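Peroxisomal acyl-coenzyme A oxidase 1 (Arabidopsis thaliana, PDB 1W07) catalyses the FAD-dependent oxidation of long- and medium-chain acyl-CoAs to 2-trans-enoyl-CoAs in peroxisomes, passing the electrons to oxygen to give hydrogen peroxide. Local coordinates at residues A415-V418 with P419-T422. The protein carries 1 engineered substitution. Sequence-based numbering, arbitrary orientation.
Sequences AVYV and PACT. With FAD (flavin-adenine dinucleotide), chain I.
One face of the Tyr417 ring carries the methyl of Ala420, a CH-pi contact in which Ala420 CB lies 3.9 Å from the ring centroid, shifted toward the hydroxyl end so that CZ is the nearest ring atom. CG anti to the backbone N (chi1 -175°) carries the ring back over Ala420, although the side chain leaves the backbone pointing away from it. Alanine suits this place because its single methyl meets the flat face, while the ring also packs on helices 278-309 and 370-398. A leucine in place of Tyr417 would remove the flat face and would probably leave the Ala420 methyl and Thr385 less well covered. Here, within the C-alpha1 domain, helix 410-417 passes into a 3-10 turn: Ala420 N bonds to Tyr417 O (2.8 Å) and Cys421 N to Val418 O (3.0 Å), both i to i+3. Pro419 fits the second position of the Val418-Cys421 turn, having no N-H to leave without a partner, and Pro419 CD presses tightly on Val418 CG2 at 3.3 Å. Pro419 and Thr422 line the FAD pocket: Pro419 CB touches flavin methyl C7M at 3.7 Å, and Thr422 shares a hydrogen bond between OG1 and ribityl O4' (2.8 Å) while its CG2 meets methyl C8M.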
ATOM      1  N   ALA B 415      -3.602  -1.370   7.134  1.00 10.34           N
ATOM      2  CA  ALA B 415      -4.584  -0.319   7.369  1.00 11.27           C
ATOM      3  C   ALA B 415      -4.430   0.295   8.764  1.00 13.25           C
ATOM      4  O   ALA B 415      -4.472   1.515   8.914  1.00 13.80           O
ATOM      5  CB  ALA B 415      -5.992  -0.890   7.182  1.00 11.07           C
ATOM      6  N   VAL B 416      -4.226  -0.530   9.785  1.00 12.03           N
ATOM      7  CA  VAL B 416      -4.100   0.011  11.130  1.00 12.92           C
ATOM      8  C   VAL B 416      -2.781   0.769  11.326  1.00 14.82           C
ATOM      9  O   VAL B 416      -2.711   1.720  12.120  1.00 13.32           O
ATOM     10  CB  VAL B 416      -4.233  -1.106  12.196  1.00 18.69           C
ATOM     11  CG1 VAL B 416      -2.940  -1.912  12.304  1.00 20.20           C
ATOM     12  CG2 VAL B 416      -4.626  -0.497  13.532  1.00 20.14           C
ATOM     13  N   TYR B 417      -1.742   0.376  10.585  1.00 12.04           N
ATOM     14  CA  TYR B 417      -0.435   1.023  10.711  1.00 12.97           C
ATOM     15  C   TYR B 417      -0.240   2.356   9.959  1.00 13.75           C
ATOM     16  O   TYR B 417       0.387   3.276  10.503  1.00 11.43           O
ATOM     17  CB  TYR B 417       0.691   0.077  10.273  1.00  7.47           C
ATOM     18  CG  TYR B 417       2.054   0.694  10.509  1.00  9.40           C
ATOM     19  CD1 TYR B 417       2.601   0.734  11.798  1.00  7.47           C
ATOM     20  CD2 TYR B 417       2.740   1.356   9.483  1.00 11.30           C
ATOM     21  CE1 TYR B 417       3.774   1.417  12.060  1.00 12.14           C
ATOM     22  CE2 TYR B 417       3.926   2.054   9.744  1.00 12.48           C
ATOM     23  CZ  TYR B 417       4.432   2.076  11.036  1.00 13.85           C
ATOM     24  OH  TYR B 417       5.611   2.731  11.319  1.00 13.83           O
ATOM     25  N   VAL B 418      -0.762   2.454   8.727  1.00 14.79           N
ATOM     26  CA  VAL B 418      -0.595   3.637   7.875  1.00 15.29           C
ATOM     27  C   VAL B 418      -0.773   5.016   8.475  1.00 15.63           C
ATOM     28  O   VAL B 418      -0.139   5.977   8.023  1.00 16.83           O
ATOM     29  CB  VAL B 418      -1.469   3.597   6.585  1.00 18.50           C
ATOM     30  CG1 VAL B 418      -0.818   2.703   5.574  1.00 18.67           C
ATOM     31  CG2 VAL B 418      -2.872   3.143   6.885  1.00 19.98           C
ATOM     32  N   PRO B 419      -1.643   5.148   9.465  1.00 16.38           N
ATOM     33  CA  PRO B 419      -1.807   6.489  10.050  1.00 17.49           C
ATOM     34  C   PRO B 419      -0.459   7.003  10.595  1.00 16.82           C
ATOM     35  O   PRO B 419      -0.271   8.211  10.775  1.00 14.92           O
ATOM     36  CB  PRO B 419      -2.810   6.251  11.162  1.00 16.85           C
ATOM     37  CG  PRO B 419      -3.657   5.161  10.621  1.00 15.96           C
ATOM     38  CD  PRO B 419      -2.650   4.223  10.019  1.00 15.79           C
ATOM     39  N   ALA B 420       0.460   6.087  10.872  1.00 14.36           N
ATOM     40  CA  ALA B 420       1.778   6.444  11.404  1.00 17.52           C
ATOM     41  C   ALA B 420       2.517   7.426  10.483  1.00 16.93           C
ATOM     42  O   ALA B 420       3.372   8.187  10.935  1.00 18.62           O
ATOM     43  CB  ALA B 420       2.622   5.186  11.614  1.00 15.30           C
ATOM     44  N   CYS B 421       2.191   7.407   9.196  1.00 14.63           N
ATOM     45  CA  CYS B 421       2.841   8.311   8.261  1.00 15.22           C
ATOM     46  C   CYS B 421       2.226   9.702   8.260  1.00 17.78           C
ATOM     47  O   CYS B 421       2.737  10.601   7.592  1.00 17.27           O
ATOM     48  CB  CYS B 421       2.799   7.737   6.850  1.00 16.27           C
ATOM     49  SG  CYS B 421       3.646   6.156   6.719  1.00 17.55           S
ATOM     50  N   THR B 422       1.131   9.886   8.996  1.00 18.43           N
ATOM     51  CA  THR B 422       0.500  11.198   9.023  1.00 23.37           C
ATOM     52  C   THR B 422       0.376  11.812  10.412  1.00 26.18           C
ATOM     53  O   THR B 422       0.595  13.010  10.582  1.00 28.80           O
ATOM     54  CB  THR B 422      -0.899  11.175   8.349  1.00 22.87           C
ATOM     55  OG1 THR B 422      -1.433  12.505   8.310  1.00 20.27           O
ATOM     56  CG2 THR B 422      -1.850  10.270   9.122  1.00 23.26           C
TER
HETATM   57  PA  FAD I1660      -1.260  18.024   5.416  1.00 20.64           P
HETATM   58  O1A FAD I1660      -0.202  18.481   6.342  1.00 16.75           O
HETATM   59  O2A FAD I1660      -2.319  18.987   5.041  1.00 17.34           O
HETATM   60  O5B FAD I1660      -0.556  17.449   4.090  1.00 16.95           O
HETATM   61  C5B FAD I1660      -1.331  17.025   2.966  1.00 14.41           C
HETATM   62  C4B FAD I1660      -0.432  16.884   1.734  1.00 17.12           C
HETATM   63  O4B FAD I1660       0.202  18.159   1.515  1.00 16.36           O
HETATM   64  C3B FAD I1660       0.690  15.872   1.980  1.00 12.60           C
HETATM   65  O3B FAD I1660       1.129  15.327   0.734  1.00 15.74           O
HETATM   66  C2B FAD I1660       1.779  16.746   2.599  1.00 16.69           C
HETATM   67  O2B FAD I1660       3.070  16.204   2.312  1.00 13.64           O
HETATM   68  C1B FAD I1660       1.610  18.024   1.773  1.00 16.87           C
HETATM   69  N9A FAD I1660       2.138  19.203   2.499  1.00 15.69           N
HETATM   70  C8A FAD I1660       1.543  19.837   3.510  1.00 17.20           C
HETATM   71  N7A FAD I1660       2.311  20.848   3.918  1.00 14.24           N
HETATM   72  C5A FAD I1660       3.406  20.857   3.167  1.00 13.49           C
HETATM   73  C6A FAD I1660       4.534  21.667   3.119  1.00 14.48           C
HETATM   74  N6A FAD I1660       4.725  22.636   4.008  1.00 13.14           N
HETATM   75  N1A FAD I1660       5.503  21.408   2.143  1.00 17.37           N
HETATM   76  C2A FAD I1660       5.326  20.345   1.251  1.00 13.71           C
HETATM   77  N3A FAD I1660       4.245  19.589   1.335  1.00 18.81           N
HETATM   78  C4A FAD I1660       3.293  19.814   2.257  1.00 13.08           C
HETATM   79  N1  FAD I1660      -4.913  14.822  15.766  1.00 16.13           N
HETATM   80  C2  FAD I1660      -5.129  15.196  17.099  1.00 18.73           C
HETATM   81  O2  FAD I1660      -5.055  16.378  17.425  1.00 24.47           O
HETATM   82  N3  FAD I1660      -5.443  14.209  18.045  1.00 17.62           N
HETATM   83  C4  FAD I1660      -5.543  12.867  17.657  1.00 20.17           C
HETATM   84  O4  FAD I1660      -5.786  12.005  18.504  1.00 15.16           O
HETATM   85  C4X FAD I1660      -5.350  12.509  16.326  1.00 18.39           C
HETATM   86  N5  FAD I1660      -5.525  11.182  15.906  1.00 16.82           N
HETATM   87  C5X FAD I1660      -5.351  10.814  14.570  1.00 19.12           C
HETATM   88  C6  FAD I1660      -5.642   9.518  14.157  1.00 16.54           C
HETATM   89  C7  FAD I1660      -5.580   9.182  12.810  1.00 18.94           C
HETATM   90  C7M FAD I1660      -5.921   7.751  12.395  1.00 19.89           C
HETATM   91  C8  FAD I1660      -5.218  10.149  11.866  1.00 20.31           C
HETATM   92  C8M FAD I1660      -5.140   9.806  10.377  1.00 19.05           C
HETATM   93  C9  FAD I1660      -4.918  11.440  12.286  1.00 16.78           C
HETATM   94  C9A FAD I1660      -4.980  11.786  13.632  1.00 19.98           C
HETATM   95  N10 FAD I1660      -4.751  13.100  14.060  1.00 16.92           N
HETATM   96  C10 FAD I1660      -5.027  13.478  15.385  1.00 18.32           C
HETATM   97  C1' FAD I1660      -4.326  14.153  13.103  1.00 16.57           C
HETATM   98  C2' FAD I1660      -2.835  14.000  12.787  1.00 17.80           C
HETATM   99  O2' FAD I1660      -2.077  13.993  13.999  1.00 19.53           O
HETATM  100  C3' FAD I1660      -2.275  15.072  11.847  1.00 20.91           C
HETATM  101  O3' FAD I1660      -2.490  16.367  12.416  1.00 23.05           O
HETATM  102  C4' FAD I1660      -2.916  15.034  10.458  1.00 20.36           C
HETATM  103  O4' FAD I1660      -3.225  13.696  10.061  1.00 18.60           O
HETATM  104  C5' FAD I1660      -1.957  15.664   9.448  1.00 23.99           C
HETATM  105  O5' FAD I1660      -2.444  15.484   8.119  1.00 25.84           O
HETATM  106  P   FAD I1660      -2.968  16.733   7.257  1.00 21.67           P
HETATM  107  O1P FAD I1660      -4.334  16.400   6.804  1.00 19.08           O
HETATM  108  O2P FAD I1660      -2.758  17.973   8.038  1.00 22.97           O
HETATM  109  O3P FAD I1660      -1.961  16.703   6.006  1.00 19.51           O